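Local coordinates for SusD-like carbohydrate binding protein (Bacteroides vulgatus, PDB 3LEW) that probably binds carbohydrate at the bacterial outer membrane, as a nutrient-capturing member of the SusD family, at residues A123-L128 / Y174-N179; F286-Y291 / E304-A309; A356-N361 / Q388-T393. One frame throughout, in Å; residues are numbered along the deposited sequence. Where two conformers were deposited one is given.

Contact 1: residues A123-L128 / Y174-N179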
loop_
_atom_site.group_PDB
_atom_site.type_symbol
_atom_site.label_atom_id
_atom_site.label_comp_id
_atom_site.label_asym_id
_atom_site.label_seq_id
_atom_site.Cartn_x
_atom_site.Cartn_y
_atom_site.Cartn_z
ATOM N N ALA A 123 0.663 8.425 15.886
ATOM C CA ALA A 123 0.460 8.412 14.428
ATOM C C ALA A 123 0.872 7.054 13.851
ATOM O O ALA A 123 0.130 6.476 13.054
ATOM C CB ALA A 123 1.226 9.594 13.750
ATOM N N LEU A 124 2.016 6.523 14.297
ATOM C CA LEU A 124 2.463 5.190 13.850
ATOM C C LEU A 124 1.475 4.128 14.313
ATOM O O LEU A 124 1.118 3.226 13.548
ATOM C CB LEU A 124 3.878 4.874 14.326
ATOM C CG LEU A 124 4.514 3.532 13.849
ATOM C CD1 LEU A 124 4.486 3.371 12.340
ATOM C CD2 LEU A 124 5.934 3.425 14.367
ATOM N N ARG A 125 1.034 4.235 15.557
ATOM C CA ARG A 125 0.045 3.274 16.054
ATOM C C ARG A 125 -1.238 3.353 15.217
ATOM O O ARG A 125 -1.818 2.315 14.789
ATOM C CB ARG A 125 -0.238 3.484 17.523
ATOM C CG ARG A 125 -1.086 2.373 18.114
ATOM C CD ARG A 125 -1.324 2.569 19.608
ATOM N NE ARG A 125 -2.350 3.578 19.907
ATOM C CZ ARG A 125 -2.656 4.003 21.147
ATOM N NH1 ARG A 125 -1.983 3.580 22.205
ATOM N NH2 ARG A 125 -3.609 4.892 21.336
ATOM N N GLY A 126 -1.702 4.577 14.954
ATOM C CA GLY A 126 -2.873 4.767 14.109
ATOM C C GLY A 126 -2.724 4.178 12.715
ATOM O O GLY A 126 -3.671 3.579 12.146
ATOM N N PHE A 127 -1.540 4.345 12.128
ATOM C CA PHE A 127 -1.222 3.756 10.822
ATOM C C PHE A 127 -1.331 2.226 10.826
ATOM O O PHE A 127 -1.829 1.639 9.854
ATOM C CB PHE A 127 0.180 4.162 10.384
ATOM C CG PHE A 127 0.650 3.524 9.089
ATOM C CD1 PHE A 127 0.172 3.955 7.860
ATOM C CD2 PHE A 127 1.589 2.537 9.087
ATOM C CE1 PHE A 127 0.610 3.392 6.656
ATOM C CE2 PHE A 127 2.010 1.975 7.886
ATOM C CZ PHE A 127 1.539 2.423 6.692
ATOM N N LEU A 128 -0.888 1.605 11.916
ATOM C CA LEU A 128 -0.904 0.151 12.015
ATOM C C LEU A 128 -2.343 -0.334 12.258
ATOM O O LEU A 128 -2.775 -1.341 11.686
ATOM C CB LEU A 128 0.082 -0.367 13.060
ATOM C CG LEU A 128 1.559 -0.107 12.676
ATOM C CD1 LEU A 128 2.493 -0.388 13.909
ATOM C CD2 LEU A 128 1.947 -0.860 11.389
ATOM N N TYR A 174 -11.250 1.070 12.819
ATOM C CA TYR A 174 -11.192 2.362 12.091
ATOM C C TYR A 174 -11.259 3.573 13.055
ATOM O O TYR A 174 -10.490 4.524 12.899
ATOM C CB TYR A 174 -12.249 2.453 10.984
ATOM C CG TYR A 174 -11.822 1.895 9.640
ATOM C CD1 TYR A 174 -10.754 2.453 8.931
ATOM C CD2 TYR A 174 -12.541 0.872 9.048
ATOM C CE1 TYR A 174 -10.356 1.963 7.711
ATOM C CE2 TYR A 174 -12.155 0.362 7.805
ATOM C CZ TYR A 174 -11.085 0.940 7.137
ATOM O OH TYR A 174 -10.684 0.477 5.907
ATOM N N ALA A 175 -12.163 3.561 14.038
ATOM C CA ALA A 175 -12.321 4.672 14.954
ATOM C C ALA A 175 -11.038 4.880 15.794
ATOM O O ALA A 175 -10.644 6.005 16.076
ATOM C CB ALA A 175 -13.567 4.489 15.866
ATOM N N GLN A 176 -10.405 3.766 16.175
ATOM C CA GLN A 176 -9.151 3.794 16.929
ATOM C C GLN A 176 -8.056 4.435 16.084
ATOM O O GLN A 176 -7.353 5.305 16.562
ATOM C CB GLN A 176 -8.729 2.364 17.341
ATOM C CG GLN A 176 -7.444 2.283 18.188
ATOM C CD GLN A 176 -7.616 2.951 19.527
ATOM O OE1 GLN A 176 -8.596 2.676 20.238
ATOM N NE2 GLN A 176 -6.692 3.847 19.889
ATOM N N SER A 177 -7.960 4.050 14.825
ATOM C CA SER A 177 -6.959 4.633 13.922
ATOM C C SER A 177 -7.133 6.142 13.805
ATOM O O SER A 177 -6.190 6.940 14.035
ATOM C CB SER A 177 -7.075 3.988 12.547
ATOM O OG SER A 177 -6.181 4.558 11.613
ATOM N N ILE A 178 -8.355 6.554 13.480
ATOM C CA ILE A 178 -8.671 7.961 13.293
ATOM C C ILE A 178 -8.443 8.737 14.588
ATOM O O ILE A 178 -7.812 9.808 14.551
ATOM C CB ILE A 178 -10.060 8.149 12.735
ATOM C CG1 ILE A 178 -10.135 7.601 11.296
ATOM C CG2 ILE A 178 -10.503 9.620 12.742
ATOM C CD1 ILE A 178 -11.573 7.404 10.794
ATOM N N ASN A 179 -8.866 8.187 15.736
ATOM C CA ASN A 179 -8.641 8.888 16.988
ATOM C C ASN A 179 -7.170 9.090 17.335
ATOM O O ASN A 179 -6.776 10.192 17.770
ATOM C CB ASN A 179 -9.345 8.205 18.131
ATOM C CG ASN A 179 -9.502 9.105 19.319
ATOM O OD1 ASN A 179 -10.281 10.093 19.294
ATOM N ND2 ASN A 179 -8.794 8.779 20.385
#

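Contact 2: residues F286-Y291 / E304-A309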
loop_
_atom_site.group_PDB
_atom_site.type_symbol
_atom_site.label_atom_id
_atom_site.label_comp_id
_atom_site.label_asym_id
_atom_site.label_seq_id
_atom_site.Cartn_x
_atom_site.Cartn_y
_atom_site.Cartn_z
ATOM N N PHE A 286 6.583 -8.916 -11.075
ATOM C CA PHE A 286 5.386 -8.019 -11.075
ATOM C C PHE A 286 5.171 -7.411 -12.448
ATOM O O PHE A 286 5.519 -6.266 -12.707
ATOM C CB PHE A 286 5.491 -6.965 -9.964
ATOM C CG PHE A 286 4.991 -7.449 -8.635
ATOM C CD1 PHE A 286 5.619 -8.495 -7.983
ATOM C CD2 PHE A 286 3.860 -6.925 -8.072
ATOM C CE1 PHE A 286 5.145 -9.005 -6.742
ATOM C CE2 PHE A 286 3.387 -7.433 -6.846
ATOM C CZ PHE A 286 4.031 -8.456 -6.203
ATOM N N ASN A 287 4.611 -8.220 -13.351
ATOM C CA ASN A 287 4.413 -7.778 -14.701
ATOM C C ASN A 287 3.008 -7.200 -14.828
ATOM O O ASN A 287 2.196 -7.252 -13.875
ATOM C CB ASN A 287 4.705 -8.911 -15.633
ATOM C CG ASN A 287 6.174 -9.307 -15.577
ATOM O OD1 ASN A 287 7.020 -8.576 -16.081
ATOM N ND2 ASN A 287 6.477 -10.441 -14.930
ATOM N N VAL A 288 2.739 -6.661 -15.991
ATOM C CA VAL A 288 1.548 -5.837 -16.168
ATOM C C VAL A 288 0.475 -6.620 -16.943
ATOM O O VAL A 288 0.778 -7.295 -17.918
ATOM C CB VAL A 288 1.904 -4.538 -16.899
ATOM C CG1 VAL A 288 0.660 -3.640 -17.040
ATOM C CG2 VAL A 288 3.050 -3.814 -16.209
ATOM N N ASP A 289 -0.782 -6.509 -16.537
ATOM C CA ASP A 289 -1.887 -6.937 -17.442
ATOM C C ASP A 289 -1.785 -6.131 -18.737
ATOM O O ASP A 289 -1.910 -4.902 -18.727
ATOM C CB ASP A 289 -3.232 -6.651 -16.781
ATOM C CG ASP A 289 -4.429 -7.085 -17.615
ATOM O OD1 ASP A 289 -4.248 -7.639 -18.733
ATOM O OD2 ASP A 289 -5.569 -6.854 -17.137
ATOM N N PRO A 290 -1.658 -6.818 -19.903
ATOM C CA PRO A 290 -1.524 -6.023 -21.101
ATOM C C PRO A 290 -2.718 -5.097 -21.315
ATOM O O PRO A 290 -2.569 -4.033 -21.871
ATOM C CB PRO A 290 -1.434 -7.068 -22.193
ATOM C CG PRO A 290 -0.698 -8.227 -21.511
ATOM C CD PRO A 290 -1.276 -8.228 -20.109
ATOM N N TYR A 291 -3.901 -5.513 -20.880
ATOM C CA TYR A 291 -5.086 -4.650 -20.968
ATOM C C TYR A 291 -5.031 -3.376 -20.104
ATOM O O TYR A 291 -5.757 -2.421 -20.392
ATOM C CB TYR A 291 -6.360 -5.426 -20.633
ATOM C CG TYR A 291 -6.689 -6.536 -21.621
ATOM C CD1 TYR A 291 -6.914 -6.258 -22.970
ATOM C CD2 TYR A 291 -6.730 -7.879 -21.204
ATOM C CE1 TYR A 291 -7.239 -7.292 -23.883
ATOM C CE2 TYR A 291 -7.047 -8.916 -22.116
ATOM C CZ TYR A 291 -7.277 -8.622 -23.438
ATOM O OH TYR A 291 -7.569 -9.655 -24.329
ATOM N N GLU A 304 3.729 5.217 -21.964
ATOM C CA GLU A 304 5.066 5.011 -22.558
ATOM C C GLU A 304 5.920 4.055 -21.740
ATOM O O GLU A 304 6.883 3.464 -22.239
ATOM C CB GLU A 304 5.845 6.355 -22.619
ATOM C CG GLU A 304 5.081 7.524 -23.269
ATOM C CD GLU A 304 5.909 8.804 -23.395
ATOM O OE1 GLU A 304 7.024 8.877 -22.858
ATOM O OE2 GLU A 304 5.435 9.746 -24.025
HETATM N N MSE A 305 5.614 3.981 -20.439
HETATM C CA MSE A 305 6.375 3.175 -19.468
HETATM C C MSE A 305 5.949 1.685 -19.466
HETATM O O MSE A 305 6.548 0.850 -18.764
HETATM C CB MSE A 305 6.236 3.787 -18.072
HETATM C CG MSE A 305 6.855 5.174 -18.068
HETATM SE SE MSE A 305 6.283 6.244 -16.576
HETATM C CE MSE A 305 6.636 5.037 -15.276
ATOM N N LEU A 306 4.921 1.384 -20.244
ATOM C CA LEU A 306 4.342 0.040 -20.351
ATOM C C LEU A 306 4.702 -0.517 -21.744
ATOM O O LEU A 306 4.311 0.020 -22.767
ATOM C CB LEU A 306 2.832 0.080 -20.175
ATOM C CG LEU A 306 2.363 0.760 -18.894
ATOM C CD1 LEU A 306 0.818 0.935 -18.925
ATOM C CD2 LEU A 306 2.831 -0.009 -17.659
ATOM N N PHE A 307 5.487 -1.584 -21.770
ATOM C CA PHE A 307 5.950 -2.125 -23.033
ATOM C C PHE A 307 6.317 -3.592 -22.908
ATOM O O PHE A 307 6.695 -4.047 -21.848
ATOM C CB PHE A 307 7.180 -1.349 -23.542
ATOM C CG PHE A 307 8.279 -1.221 -22.520
ATOM C CD1 PHE A 307 9.263 -2.210 -22.413
ATOM C CD2 PHE A 307 8.313 -0.156 -21.652
ATOM C CE1 PHE A 307 10.262 -2.118 -21.491
ATOM C CE2 PHE A 307 9.317 -0.056 -20.688
ATOM C CZ PHE A 307 10.288 -1.060 -20.615
ATOM N N TRP A 308 6.202 -4.311 -24.025
ATOM C CA TRP A 308 6.648 -5.710 -24.098
ATOM C C TRP A 308 8.150 -5.797 -23.988
ATOM O O TRP A 308 8.879 -5.010 -24.606
ATOM C CB TRP A 308 6.252 -6.324 -25.443
ATOM C CG TRP A 308 4.793 -6.381 -25.730
ATOM C CD1 TRP A 308 4.136 -5.712 -26.723
ATOM C CD2 TRP A 308 3.795 -7.174 -25.048
ATOM N NE1 TRP A 308 2.797 -6.019 -26.689
ATOM C CE2 TRP A 308 2.556 -6.905 -25.669
ATOM C CE3 TRP A 308 3.831 -8.061 -23.974
ATOM C CZ2 TRP A 308 1.378 -7.510 -25.270
ATOM C CZ3 TRP A 308 2.663 -8.665 -23.570
ATOM C CH2 TRP A 308 1.441 -8.376 -24.214
ATOM N N ALA A 309 8.633 -6.788 -23.267
ATOM C CA ALA A 309 10.048 -7.090 -23.260
ATOM C C ALA A 309 10.247 -8.516 -22.807
ATOM O O ALA A 309 9.434 -9.083 -22.039
ATOM C CB ALA A 309 10.854 -6.096 -22.308
#

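Contact 3: residues A356-N361 / Q388-T393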
loop_
_atom_site.group_PDB
_atom_site.type_symbol
_atom_site.label_atom_id
_atom_site.label_comp_id
_atom_site.label_asym_id
_atom_site.label_seq_id
_atom_site.Cartn_x
_atom_site.Cartn_y
_atom_site.Cartn_z
ATOM N N ALA A 356 -13.436 11.918 -1.797
ATOM C CA ALA A 356 -14.232 12.406 -0.690
ATOM C C ALA A 356 -15.233 13.445 -1.205
ATOM O O ALA A 356 -16.423 13.407 -0.885
ATOM C CB ALA A 356 -13.327 13.016 0.367
ATOM N N LYS A 357 -14.751 14.351 -2.043
ATOM C CA LYS A 357 -15.645 15.357 -2.614
ATOM C C LYS A 357 -16.794 14.752 -3.499
ATOM O O LYS A 357 -17.920 15.259 -3.491
ATOM C CB LYS A 357 -14.838 16.428 -3.355
ATOM C CG LYS A 357 -14.119 17.363 -2.388
ATOM C CD LYS A 357 -13.128 18.274 -3.081
ATOM C CE LYS A 357 -12.567 19.304 -2.074
ATOM N NZ LYS A 357 -11.428 20.101 -2.708
ATOM N N ALA A 358 -16.500 13.694 -4.239
ATOM C CA ALA A 358 -17.509 12.996 -5.072
ATOM C C ALA A 358 -18.621 12.445 -4.178
ATOM O O ALA A 358 -19.787 12.642 -4.458
ATOM C CB ALA A 358 -16.874 11.879 -5.907
ATOM N N HIS A 359 -18.250 11.844 -3.056
ATOM C CA HIS A 359 -19.234 11.360 -2.075
ATOM C C HIS A 359 -20.047 12.459 -1.434
ATOM O O HIS A 359 -21.201 12.243 -1.079
ATOM C CB HIS A 359 -18.572 10.508 -0.979
ATOM C CG HIS A 359 -18.292 9.108 -1.418
ATOM N ND1 HIS A 359 -19.302 8.179 -1.573
ATOM C CD2 HIS A 359 -17.153 8.498 -1.796
ATOM C CE1 HIS A 359 -18.779 7.043 -1.990
ATOM N NE2 HIS A 359 -17.484 7.207 -2.149
ATOM N N LEU A 360 -19.449 13.640 -1.281
ATOM C CA LEU A 360 -20.118 14.801 -0.714
ATOM C C LEU A 360 -20.897 15.638 -1.745
ATOM O O LEU A 360 -21.510 16.646 -1.402
ATOM C CB LEU A 360 -19.075 15.695 -0.042
ATOM C CG LEU A 360 -18.415 15.118 1.217
ATOM C CD1 LEU A 360 -17.275 16.021 1.671
ATOM C CD2 LEU A 360 -19.439 14.986 2.334
ATOM N N ASN A 361 -20.837 15.226 -3.013
ATOM C CA ASN A 361 -21.392 15.998 -4.120
ATOM C C ASN A 361 -20.867 17.413 -4.260
ATOM O O ASN A 361 -21.581 18.335 -4.653
ATOM C CB ASN A 361 -22.899 15.918 -4.111
ATOM C CG ASN A 361 -23.361 14.846 -5.037
ATOM O OD1 ASN A 361 -23.610 13.717 -4.611
ATOM N ND2 ASN A 361 -23.387 15.161 -6.344
ATOM N N GLN A 388 -21.926 8.159 -9.258
ATOM C CA GLN A 388 -21.377 6.803 -9.398
ATOM C C GLN A 388 -20.308 6.708 -10.507
ATOM O O GLN A 388 -19.280 6.067 -10.298
ATOM C CB GLN A 388 -22.468 5.751 -9.639
ATOM C CG GLN A 388 -21.964 4.288 -9.587
ATOM C CD GLN A 388 -21.271 3.884 -8.254
ATOM O OE1 GLN A 388 -21.605 4.389 -7.156
ATOM N NE2 GLN A 388 -20.280 2.966 -8.356
ATOM N N ASP A 389 -20.558 7.320 -11.666
ATOM C CA ASP A 389 -19.588 7.291 -12.775
ATOM C C ASP A 389 -18.329 8.109 -12.446
ATOM O O ASP A 389 -17.238 7.743 -12.872
ATOM C CB ASP A 389 -20.189 7.804 -14.090
ATOM C CG ASP A 389 -21.149 6.797 -14.742
ATOM O OD1 ASP A 389 -21.147 5.602 -14.349
ATOM O OD2 ASP A 389 -21.897 7.233 -15.643
ATOM N N LEU A 390 -18.488 9.195 -11.698
ATOM C CA LEU A 390 -17.331 9.990 -11.230
ATOM C C LEU A 390 -16.502 9.169 -10.280
ATOM O O LEU A 390 -15.281 9.093 -10.436
ATOM C CB LEU A 390 -17.770 11.283 -10.542
ATOM C CG LEU A 390 -16.600 12.157 -10.057
ATOM C CD1 LEU A 390 -15.616 12.528 -11.198
ATOM C CD2 LEU A 390 -17.202 13.399 -9.349
ATOM N N LEU A 391 -17.140 8.506 -9.312
ATOM C CA LEU A 391 -16.406 7.577 -8.456
ATOM C C LEU A 391 -15.658 6.514 -9.244
ATOM O O LEU A 391 -14.478 6.251 -8.978
ATOM C CB LEU A 391 -17.330 6.936 -7.419
ATOM C CG LEU A 391 -17.816 7.840 -6.326
ATOM C CD1 LEU A 391 -18.956 7.146 -5.537
ATOM C CD2 LEU A 391 -16.644 8.234 -5.417
ATOM N N GLU A 392 -16.296 5.896 -10.241
ATOM C CA GLU A 392 -15.588 4.864 -10.999
ATOM C C GLU A 392 -14.399 5.439 -11.781
ATOM O O GLU A 392 -13.385 4.769 -11.925
ATOM C CB GLU A 392 -16.539 4.074 -11.893
ATOM C CG GLU A 392 -17.451 3.203 -11.059
ATOM C CD GLU A 392 -18.534 2.508 -11.849
ATOM O OE1 GLU A 392 -18.344 2.276 -13.072
ATOM O OE2 GLU A 392 -19.576 2.192 -11.220
ATOM N N THR A 393 -14.525 6.660 -12.245
ATOM C CA THR A 393 -13.449 7.349 -12.979
ATOM C C THR A 393 -12.269 7.659 -12.045
ATOM O O THR A 393 -11.096 7.512 -12.419
ATOM C CB THR A 393 -13.993 8.627 -13.681
ATOM O OG1 THR A 393 -15.077 8.244 -14.548
ATOM C CG2 THR A 393 -12.918 9.291 -14.511
#

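Contact 1: residues A123-L128 / Y174-N179
R125 is the first residue of 123-128 to reach 174-179, and it meets Q176 beside the close approach of an antiparallel helix pair. Helix 111-135 and helix 170-187 run side by side here in the helical, TPR-clan part of this SusD-family protein. The arginine leaves its helix with CG opposite the backbone N (chi1 -171°), then bends at its third torsion, and this carries the guanidinium across to the glutamine amide. NH2 of R125 comes to 3.6 Å from NE2 of Q176, with the two planes close to perpendicular. Both atoms are donors, so they do not bond to each other; both reach D180 OD1, which probably accounts for their closeness: a salt bridge from R125 NH2 and a weak hydrogen bond from Q176 NE2. N98 holds the other end of the guanidinium through NH1.

One residue further on, G126 is where the helices come closest. Its CA lies just 4.1 Å from the CA of S177, a spacing that brings the two backbones together. A beta carbon on G126 would sit about 3.1 Å from the carbonyl O of S177, so any side chain would crowd that oxygen. S177 suits the same narrow gap: its short side chain also packs on A212 of helix 202-215 and on L130. F127, the next residue along, already turns from this interface toward W256 and Y45. Between the two segments themselves one hydrogen bond is made, S177 OG donating to G126 O at 2.7 Å and arriving from above the carbonyl plane, 42° out of it.

Contact 2: residues F286-Y291 / E304-A309
P290 and W308 touch across two chain segments that share no hydrogen bond, although each carries a beta strand. The nearest alpha carbons, those of V288 and L306, are 7.7 Å apart, and side chains do all the bridging. Proline CG comes closest, 3.5 Å from the indole carbon CH2 of W308, while the neighbouring CB of P290 lies 3.7 Å from that same CH2. The touch is thus made by the far corner of the six-membered ring, and the two groups cross at about a right angle. W308 holds its indole there with CG opposite its own carbonyl carbon (chi1 -61°).

Strand 286-288 pairs antiparallel with 59-61, whereas 306-309 is an outermost strand of a four-stranded mixed sheet and lies against 321-326. The first strand reaches that sheet too, since V288 makes a backbone bond to M324. Between them, V288 CG2 meets L306 CD2 at 4.1 Å, a looser apolar touch. Y424 lies against both P290 and the W308 ring. An alanine in place of W308 would probably open a gap beside P290 CB and CG, leaving Y424 to cover the proline without the indole, and take from Y424 one of the rings it meets. P290 itself sits inside an Asx turn: OD1 of D289 accepts from the backbone N of Y291 at 3.0 Å, and the N-H comes in from well above the carboxylate plane.

Contact 3: residues A356-N361 / Q388-T393
H359 lies with one face of its imidazole under the forked end of L391. Methyl CD1 of the leucine sits over the ring, 3.9 Å from its centroid and 30° off the normal, a CH-pi contact. The second methyl, CD2, lies nearer the NE2 side and comes to 3.5 Å from H359 NE2, so the fork straddles part of the ring and the two side chains cross at about a right angle. The imidazole is also stacked with W219, which ties the helix end to the indole as well as to the leucine.

Next to the histidine, A358 points toward the other helix, and its CB fits between two leucines. CD2 of L391 is 3.7 Å from it and CD2 of L390 is 3.8 Å away. L391 CD2 therefore serves two partners, the alanine methyl and the imidazole. L390 swings its CG opposite the backbone N (chi1 -179°), and this brings its own methyl up to the alanine from the other flank; I394 also touches A358. With so small a side chain at A358, the segments come to 6.5 Å between the CA atoms of A358 and L391.

Polar groups lie off to the sides of this apolar patch. A358 O accepts from Q387 NE2, a direct link from the end of one helix to the start of the other. K357 turns its amine away from 388-393, to D364 and D227. Beyond H359 the chain leaves the helix at N361 in a Schellman motif, where N361 N bonds to A358 O. Helices 346-359 and 387-401 run antiparallel here, alanine against leucines, the kind of helix-on-helix packing on which TPR-like helical folds such as that of SusD are built.

In the fold
Contacts 1 and 3 each join two antiparallel helices, while contact 2 brings together strands of two different sheets on the far side of the chain's centre from contact 1. Contacts 1 and 2 are buried; contact 3 is only partly so, with H359 and L390 both partly exposed. Chemistry follows place: the glycine-serine approach at 123-128/174-179 has the sole hydrogen bond made across any of the three, whereas 286-291/304-309 and 356-361/388-393 rely on apolar and aromatic side chains. No two contacts share a helix or strand, and none touch; contacts 1 and 3 come closest, with nearest atoms about 12 Å apart.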